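Local coordinates for protein 4-diphosphocytidyl-2C-methyl-D-erythritol synthase (Neisseria gonorrhoeae, PDB 1VGW) that probably catalyses the transfer of a cytidylyl group from CTP to 2-C-methyl-D-erythritol 4-phosphate, a step of isoprenoid biosynthesis, at residues 111-125 against 205-217. Residues are numbered along the deposited sequence; the frame is centred on the assembly and turned at random.
Sequences DAARCCLPSEALARL and LIQGDARNLKLTQ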
ATOM      1  N   ASP B 111      -6.960  14.912   1.795  1.00 27.94           N
ATOM      2  CA  ASP B 111      -7.809  14.150   2.774  1.00 27.39           C
ATOM      3  C   ASP B 111      -7.508  14.554   4.232  1.00 26.01           C
ATOM      4  O   ASP B 111      -6.341  14.630   4.612  1.00 23.39           O
ATOM      5  CB  ASP B 111      -7.440  12.680   2.652  1.00 26.67           C
ATOM      6  CG  ASP B 111      -7.958  11.965   1.434  1.00 25.61           C
ATOM      7  OD1 ASP B 111      -7.203  11.113   0.910  1.00 31.13           O
ATOM      8  OD2 ASP B 111      -9.075  12.226   0.981  1.00 24.04           O
ATOM      9  N   ALA B 112      -8.492  14.818   5.049  1.00 27.43           N
ATOM     10  CA  ALA B 112      -8.364  15.117   6.468  1.00 32.22           C
ATOM     11  C   ALA B 112      -7.669  14.025   7.281  1.00 35.34           C
ATOM     12  O   ALA B 112      -7.070  14.278   8.336  1.00 36.25           O
ATOM     13  CB  ALA B 112      -9.782  15.262   7.083  1.00 36.42           C
ATOM     14  N   ALA B 113      -7.680  12.772   6.839  1.00 35.79           N
ATOM     15  CA  ALA B 113      -7.026  11.706   7.538  1.00 37.38           C
ATOM     16  C   ALA B 113      -5.646  11.354   7.045  1.00 37.71           C
ATOM     17  O   ALA B 113      -5.144  10.314   7.526  1.00 37.79           O
ATOM     18  CB  ALA B 113      -7.900  10.443   7.534  1.00 39.04           C
ATOM     19  N   ARG B 114      -5.048  12.049   6.110  1.00 37.89           N
ATOM     20  CA  ARG B 114      -3.673  11.696   5.663  1.00 37.93           C
ATOM     21  C   ARG B 114      -2.757  12.690   6.401  1.00 39.98           C
ATOM     22  O   ARG B 114      -2.295  13.706   5.869  1.00 38.24           O
ATOM     23  CB  ARG B 114      -3.506  11.714   4.177  1.00 36.45           C
ATOM     24  CG  ARG B 114      -4.070  10.585   3.346  1.00 36.01           C
ATOM     25  CD  ARG B 114      -3.729  10.682   1.868  1.00 36.45           C
ATOM     26  NE  ARG B 114      -4.594   9.872   1.024  1.00 37.45           N
ATOM     27  CZ  ARG B 114      -4.315   8.641   0.585  1.00 34.14           C
ATOM     28  NH1 ARG B 114      -3.183   8.025   0.894  1.00 33.36           N
ATOM     29  NH2 ARG B 114      -5.165   8.001  -0.213  1.00 29.93           N
ATOM     30  N   CYS B 115      -2.448  12.317   7.667  1.00 38.85           N
ATOM     31  CA  CYS B 115      -1.705  13.183   8.539  1.00 39.54           C
ATOM     32  C   CYS B 115      -0.226  12.989   8.585  1.00 39.09           C
ATOM     33  O   CYS B 115       0.435  13.635   9.426  1.00 41.52           O
ATOM     34  CB  CYS B 115      -2.287  13.221   9.963  1.00 46.02           C
ATOM     35  SG  CYS B 115      -2.341  11.607  10.828  1.00 43.84           S
ATOM     36  N   CYS B 116       0.355  12.197   7.728  1.00 38.60           N
ATOM     37  CA  CYS B 116       1.794  11.969   7.726  1.00 37.36           C
ATOM     38  C   CYS B 116       2.420  12.340   6.395  1.00 37.53           C
ATOM     39  O   CYS B 116       3.488  11.842   6.046  1.00 36.70           O
ATOM     40  CB  CYS B 116       2.060  10.487   8.063  1.00 40.84           C
ATOM     41  SG  CYS B 116       1.603  10.117   9.809  1.00 43.90           S
ATOM     42  N   LEU B 117       1.770  13.238   5.651  1.00 36.88           N
ATOM     43  CA  LEU B 117       2.295  13.683   4.367  1.00 38.08           C
ATOM     44  C   LEU B 117       3.639  14.378   4.550  1.00 38.33           C
ATOM     45  O   LEU B 117       3.676  15.469   5.123  1.00 38.48           O
ATOM     46  CB  LEU B 117       1.280  14.712   3.794  1.00 38.92           C
ATOM     47  CG  LEU B 117       1.821  15.569   2.627  1.00 38.44           C
ATOM     48  CD1 LEU B 117       1.987  14.704   1.394  1.00 30.34           C
ATOM     49  CD2 LEU B 117       0.984  16.809   2.400  1.00 31.05           C
ATOM     50  N   PRO B 118       4.728  13.804   4.083  1.00 38.53           N
ATOM     51  CA  PRO B 118       6.030  14.394   4.210  1.00 38.81           C
ATOM     52  C   PRO B 118       6.138  15.759   3.549  1.00 41.39           C
ATOM     53  O   PRO B 118       5.991  15.961   2.336  1.00 41.54           O
ATOM     54  CB  PRO B 118       6.980  13.455   3.478  1.00 38.04           C
ATOM     55  CG  PRO B 118       6.175  12.398   2.891  1.00 38.65           C
ATOM     56  CD  PRO B 118       4.770  12.498   3.398  1.00 39.12           C
ATOM     57  N   SER B 119       6.691  16.712   4.306  1.00 42.51           N
ATOM     58  CA  SER B 119       6.940  18.044   3.789  1.00 43.98           C
ATOM     59  C   SER B 119       7.666  18.044   2.453  1.00 44.11           C
ATOM     60  O   SER B 119       7.404  18.842   1.560  1.00 44.13           O
ATOM     61  CB  SER B 119       7.819  18.794   4.825  1.00 44.23           C
ATOM     62  OG  SER B 119       7.746  20.165   4.491  1.00 50.20           O
ATOM     63  N   GLU B 120       8.628  17.147   2.270  1.00 44.48           N
ATOM     64  CA  GLU B 120       9.355  17.045   1.020  1.00 46.62           C
ATOM     65  C   GLU B 120       8.439  16.671  -0.150  1.00 45.76           C
ATOM     66  O   GLU B 120       8.636  17.129  -1.288  1.00 45.42           O
ATOM     67  CB  GLU B 120      10.467  15.990   1.174  1.00 51.92           C
ATOM     68  CG  GLU B 120      11.709  16.303   0.372  1.00 59.42           C
ATOM     69  CD  GLU B 120      12.896  15.405   0.660  1.00 66.40           C
ATOM     70  OE1 GLU B 120      13.780  15.267  -0.238  1.00 65.88           O
ATOM     71  OE2 GLU B 120      12.998  14.846   1.782  1.00 66.30           O
ATOM     72  N   ALA B 121       7.425  15.849   0.144  1.00 43.44           N
ATOM     73  CA  ALA B 121       6.479  15.383  -0.861  1.00 40.95           C
ATOM     74  C   ALA B 121       5.586  16.534  -1.341  1.00 39.30           C
ATOM     75  O   ALA B 121       5.217  16.633  -2.499  1.00 36.29           O
ATOM     76  CB  ALA B 121       5.634  14.230  -0.335  1.00 33.55           C
ATOM     77  N   LEU B 122       5.249  17.417  -0.401  1.00 38.59           N
ATOM     78  CA  LEU B 122       4.426  18.585  -0.688  1.00 37.62           C
ATOM     79  C   LEU B 122       5.185  19.535  -1.621  1.00 39.38           C
ATOM     80  O   LEU B 122       4.599  19.986  -2.624  1.00 38.24           O
ATOM     81  CB  LEU B 122       4.002  19.274   0.584  1.00 35.04           C
ATOM     82  CG  LEU B 122       3.104  20.477   0.561  1.00 37.50           C
ATOM     83  CD1 LEU B 122       1.794  20.237  -0.163  1.00 37.84           C
ATOM     84  CD2 LEU B 122       2.811  21.008   1.961  1.00 35.75           C
ATOM     85  N   ALA B 123       6.462  19.768  -1.330  1.00 37.72           N
ATOM     86  CA  ALA B 123       7.326  20.603  -2.122  1.00 37.92           C
ATOM     87  C   ALA B 123       7.410  20.116  -3.567  1.00 39.28           C
ATOM     88  O   ALA B 123       7.211  20.924  -4.496  1.00 40.13           O
ATOM     89  CB  ALA B 123       8.723  20.701  -1.517  1.00 36.49           C
ATOM     90  N   ARG B 124       7.675  18.832  -3.785  1.00 38.33           N
ATOM     91  CA  ARG B 124       7.697  18.266  -5.140  1.00 36.89           C
ATOM     92  C   ARG B 124       6.382  18.493  -5.887  1.00 36.37           C
ATOM     93  O   ARG B 124       6.372  18.893  -7.059  1.00 38.19           O
ATOM     94  CB  ARG B 124       7.913  16.751  -5.040  1.00 38.46           C
ATOM     95  CG  ARG B 124       9.315  16.277  -5.334  1.00 37.67           C
ATOM     96  CD  ARG B 124       9.310  14.839  -5.826  1.00 37.17           C
ATOM     97  NE  ARG B 124       8.648  13.943  -4.914  1.00 40.16           N
ATOM     98  CZ  ARG B 124       9.058  13.493  -3.744  1.00 40.42           C
ATOM     99  NH1 ARG B 124       8.276  12.650  -3.071  1.00 40.60           N
ATOM    100  NH2 ARG B 124      10.215  13.867  -3.225  1.00 45.05           N
ATOM    101  N   LEU B 125       5.235  18.274  -5.246  1.00 34.22           N
ATOM    102  CA  LEU B 125       3.961  18.503  -5.940  1.00 32.44           C
ATOM    103  C   LEU B 125       3.811  19.946  -6.373  1.00 32.68           C
ATOM    104  O   LEU B 125       3.268  20.251  -7.440  1.00 33.25           O
ATOM    105  CB  LEU B 125       2.796  18.093  -5.049  1.00 26.09           C
ATOM    106  CG  LEU B 125       1.371  18.318  -5.509  1.00 29.03           C
ATOM    107  CD1 LEU B 125       1.037  17.404  -6.704  1.00 28.68           C
ATOM    108  CD2 LEU B 125       0.363  18.077  -4.372  1.00 22.83           C
ATOM    109  N   LEU B 205       1.754  12.768 -12.983  1.00 32.03           N
ATOM    110  CA  LEU B 205       1.858  11.863 -11.843  1.00 32.13           C
ATOM    111  C   LEU B 205       3.204  12.200 -11.140  1.00 32.61           C
ATOM    112  O   LEU B 205       4.258  12.038 -11.765  1.00 30.63           O
ATOM    113  CB  LEU B 205       1.873  10.380 -12.193  1.00 31.12           C
ATOM    114  CG  LEU B 205       0.548   9.738 -12.572  1.00 34.50           C
ATOM    115  CD1 LEU B 205       0.766   8.521 -13.458  1.00 34.37           C
ATOM    116  CD2 LEU B 205      -0.308   9.372 -11.366  1.00 31.28           C
ATOM    117  N   ILE B 206       3.118  12.659  -9.901  1.00 32.88           N
ATOM    118  CA  ILE B 206       4.305  13.003  -9.093  1.00 31.55           C
ATOM    119  C   ILE B 206       4.454  11.993  -7.938  1.00 32.74           C
ATOM    120  O   ILE B 206       3.498  11.519  -7.301  1.00 28.93           O
ATOM    121  CB  ILE B 206       4.163  14.423  -8.573  1.00 31.94           C
ATOM    122  CG1 ILE B 206       4.285  15.428  -9.776  1.00 33.64           C
ATOM    123  CG2 ILE B 206       5.122  14.825  -7.495  1.00 26.32           C
ATOM    124  CD1 ILE B 206       2.933  16.115  -9.967  1.00 35.42           C
ATOM    125  N   GLN B 207       5.665  11.543  -7.707  1.00 33.45           N
ATOM    126  CA  GLN B 207       6.008  10.562  -6.708  1.00 34.66           C
ATOM    127  C   GLN B 207       5.592  10.975  -5.315  1.00 36.65           C
ATOM    128  O   GLN B 207       5.984  12.029  -4.820  1.00 38.24           O
ATOM    129  CB  GLN B 207       7.503  10.247  -6.740  1.00 31.26           C
ATOM    130  CG  GLN B 207       7.981   9.278  -5.716  1.00 36.92           C
ATOM    131  CD  GLN B 207       7.458   7.860  -5.777  1.00 39.40           C
ATOM    132  OE1 GLN B 207       7.134   7.262  -6.828  1.00 39.14           O
ATOM    133  NE2 GLN B 207       7.421   7.255  -4.584  1.00 40.00           N
ATOM    134  N   GLY B 208       4.780  10.129  -4.661  1.00 37.53           N
ATOM    135  CA  GLY B 208       4.330  10.419  -3.302  1.00 36.04           C
ATOM    136  C   GLY B 208       5.273   9.797  -2.271  1.00 36.73           C
ATOM    137  O   GLY B 208       6.487  10.009  -2.319  1.00 35.56           O
ATOM    138  N   ASP B 209       4.710   8.982  -1.379  1.00 37.93           N
ATOM    139  CA  ASP B 209       5.498   8.345  -0.327  1.00 36.67           C
ATOM    140  C   ASP B 209       4.720   7.294   0.447  1.00 38.03           C
ATOM    141  O   ASP B 209       3.553   7.475   0.809  1.00 36.35           O
ATOM    142  CB  ASP B 209       5.953   9.469   0.628  1.00 43.32           C
ATOM    143  CG  ASP B 209       6.969   9.024   1.653  1.00 45.80           C
ATOM    144  OD1 ASP B 209       8.167   9.351   1.502  1.00 46.85           O
ATOM    145  OD2 ASP B 209       6.556   8.366   2.636  1.00 46.71           O
ATOM    146  N   ALA B 210       5.423   6.256   0.916  1.00 38.25           N
ATOM    147  CA  ALA B 210       4.859   5.171   1.672  1.00 41.03           C
ATOM    148  C   ALA B 210       4.296   5.574   3.030  1.00 42.64           C
ATOM    149  O   ALA B 210       3.414   4.896   3.560  1.00 39.87           O
ATOM    150  CB  ALA B 210       5.909   4.073   1.905  1.00 44.37           C
ATOM    151  N   ARG B 211       4.801   6.674   3.594  1.00 43.58           N
ATOM    152  CA  ARG B 211       4.312   7.175   4.877  1.00 43.94           C
ATOM    153  C   ARG B 211       3.041   8.003   4.717  1.00 43.91           C
ATOM    154  O   ARG B 211       2.315   8.189   5.711  1.00 44.47           O
ATOM    155  CB  ARG B 211       5.359   8.087   5.556  1.00 46.17           C
ATOM    156  CG  ARG B 211       6.691   7.447   5.877  1.00 47.03           C
ATOM    157  CD  ARG B 211       7.839   8.267   5.263  1.00 48.17           C
ATOM    158  NE  ARG B 211       8.158   9.457   5.998  1.00 49.92           N
ATOM    159  CZ  ARG B 211       8.845  10.515   5.592  1.00 51.49           C
ATOM    160  NH1 ARG B 211       9.032  11.544   6.420  1.00 50.95           N
ATOM    161  NH2 ARG B 211       9.351  10.568   4.369  1.00 49.61           N
ATOM    162  N   ASN B 212       2.719   8.468   3.512  1.00 43.19           N
ATOM    163  CA  ASN B 212       1.528   9.289   3.249  1.00 41.41           C
ATOM    164  C   ASN B 212       0.259   8.472   3.237  1.00 40.96           C
ATOM    165  O   ASN B 212      -0.668   8.658   2.409  1.00 40.48           O
ATOM    166  CB  ASN B 212       1.721   9.992   1.885  1.00 37.70           C
ATOM    167  CG  ASN B 212       0.704  11.051   1.552  1.00 34.80           C
ATOM    168  OD1 ASN B 212       0.070  11.652   2.430  1.00 31.23           O
ATOM    169  ND2 ASN B 212       0.500  11.310   0.261  1.00 32.12           N
ATOM    170  N   LEU B 213       0.137   7.517   4.157  1.00 39.75           N
ATOM    171  CA  LEU B 213      -1.023   6.642   4.187  1.00 39.58           C
ATOM    172  C   LEU B 213      -2.209   7.296   4.856  1.00 38.91           C
ATOM    173  O   LEU B 213      -2.063   8.258   5.580  1.00 37.97           O
ATOM    174  CB  LEU B 213      -0.703   5.311   4.826  1.00 43.95           C
ATOM    175  CG  LEU B 213      -0.008   5.252   6.173  1.00 44.39           C
ATOM    176  CD1 LEU B 213      -0.567   6.228   7.183  1.00 45.35           C
ATOM    177  CD2 LEU B 213      -0.078   3.808   6.706  1.00 42.91           C
ATOM    178  N   LYS B 214      -3.378   6.745   4.647  1.00 41.77           N
ATOM    179  CA  LYS B 214      -4.607   7.283   5.235  1.00 45.44           C
ATOM    180  C   LYS B 214      -5.012   6.483   6.460  1.00 48.36           C
ATOM    181  O   LYS B 214      -4.788   5.268   6.488  1.00 49.26           O
ATOM    182  CB  LYS B 214      -5.698   7.164   4.146  1.00 44.50           C
ATOM    183  CG  LYS B 214      -6.884   8.075   4.339  1.00 44.51           C
ATOM    184  CD  LYS B 214      -8.016   7.718   3.368  1.00 43.70           C
ATOM    185  CE  LYS B 214      -9.126   8.742   3.482  1.00 46.27           C
ATOM    186  NZ  LYS B 214     -10.432   8.265   2.956  1.00 50.28           N
ATOM    187  N   LEU B 215      -5.590   7.112   7.458  1.00 51.45           N
ATOM    188  CA  LEU B 215      -6.058   6.478   8.667  1.00 56.00           C
ATOM    189  C   LEU B 215      -7.512   6.019   8.501  1.00 59.61           C
ATOM    190  O   LEU B 215      -8.425   6.831   8.633  1.00 58.71           O
ATOM    191  CB  LEU B 215      -5.903   7.394   9.883  1.00 54.98           C
ATOM    192  CG  LEU B 215      -6.374   6.860  11.245  1.00 56.74           C
ATOM    193  CD1 LEU B 215      -6.421   5.336  11.274  1.00 54.38           C
ATOM    194  CD2 LEU B 215      -5.467   7.329  12.381  1.00 52.22           C
ATOM    195  N   THR B 216      -7.700   4.735   8.176  1.00 63.21           N
ATOM    196  CA  THR B 216      -9.006   4.150   7.957  1.00 68.43           C
ATOM    197  C   THR B 216      -9.318   2.911   8.804  1.00 72.06           C
ATOM    198  O   THR B 216     -10.507   2.533   8.857  1.00 73.11           O
ATOM    199  CB  THR B 216      -9.186   3.714   6.477  1.00 67.58           C
ATOM    200  OG1 THR B 216      -8.158   2.749   6.213  1.00 68.82           O
ATOM    201  CG2 THR B 216      -9.066   4.882   5.526  1.00 70.07           C
ATOM    202  N   GLN B 217      -8.352   2.289   9.440  1.00 74.81           N
ATOM    203  CA  GLN B 217      -8.559   1.097  10.285  1.00 78.25           C
ATOM    204  C   GLN B 217      -7.513   1.055  11.387  1.00 79.96           C
ATOM    205  O   GLN B 217      -6.536   1.833  11.327  1.00 80.37           O
ATOM    206  CB  GLN B 217      -8.412  -0.135   9.364  1.00 79.46           C
ATOM    207  CG  GLN B 217      -7.010  -0.256   8.796  1.00 80.90           C
ATOM    208  CD  GLN B 217      -6.931  -0.874   7.430  1.00 82.81           C
ATOM    209  OE1 GLN B 217      -5.993  -1.630   7.150  1.00 84.19           O
ATOM    210  NE2 GLN B 217      -7.886  -0.568   6.551  1.00 83.93           N
TER
HETATM  211  O   HOH W   1      -0.728  10.582   5.725  1.00 36.68           O
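Arg114 reaches across to the backbone of Asn212, its NH1 giving the carbonyl O a bond of 3.0 Å that lies in both the carbonyl and the guanidinium planes. Its chain, extended from CG to NE, carries the guanidinium past Lys214 to this oxygen, and at another edge NE meets Asp111 OD1 at 2.9 Å in a salt bridge through the oxygen's anti lone pair. NH2 pairs with Asp144 of the second subunit, so an arginine, with three donor groups in one plane, can serve three partners and is fixed in rotation. Lys214 crosses it at about a right angle and lays CB over the centre of the guanidinium face, 4.1 Å above the plane; its chain then runs on extended, CE passing 4.0 Å from Asp111 OD1. Lys214 probably positions the methylerythritol phosphate for attack, with Arg114 flanking its base.

Beside this, Leu215 N bonds to Ala113 O (3.2 Å), and the Ala113 methyl packs on Leu215 CB, its small size consistent with the tight fit. A water accepts from Cys116 N and donates to Leu213 O, bridging the chains. Asn212 lies alongside Leu117, OD1 3.6 Å from Leu117 CB, while its ND2 is held by Gln167 and Thr168. Pro118, the N-cap residue, crosses Asp209 obliquely, CG against its CB and CG, and lies over one face of the Arg211 guanidinium, toward the rim. Farther on, Arg124, bent at chi3 (-55°), grips Gln207 O side-on with NE and NH1, the latter at 2.9 Å.

Within the mixed alpha/beta fold of IspD cytidylyltransferases (GT-A clan), the contact ties the loop after strand 106-109 to the loop carrying Lys214. Leu125 CD1 meets Ile206 CD1 at 4.0 Å, where helix 119-125 runs roughly antiparallel to strand 205-207 (151°); Leu138 of strand 136-141 touches Leu117 and Ile206, and helix 218-228 covers Cys116, Arg211 and Leu213.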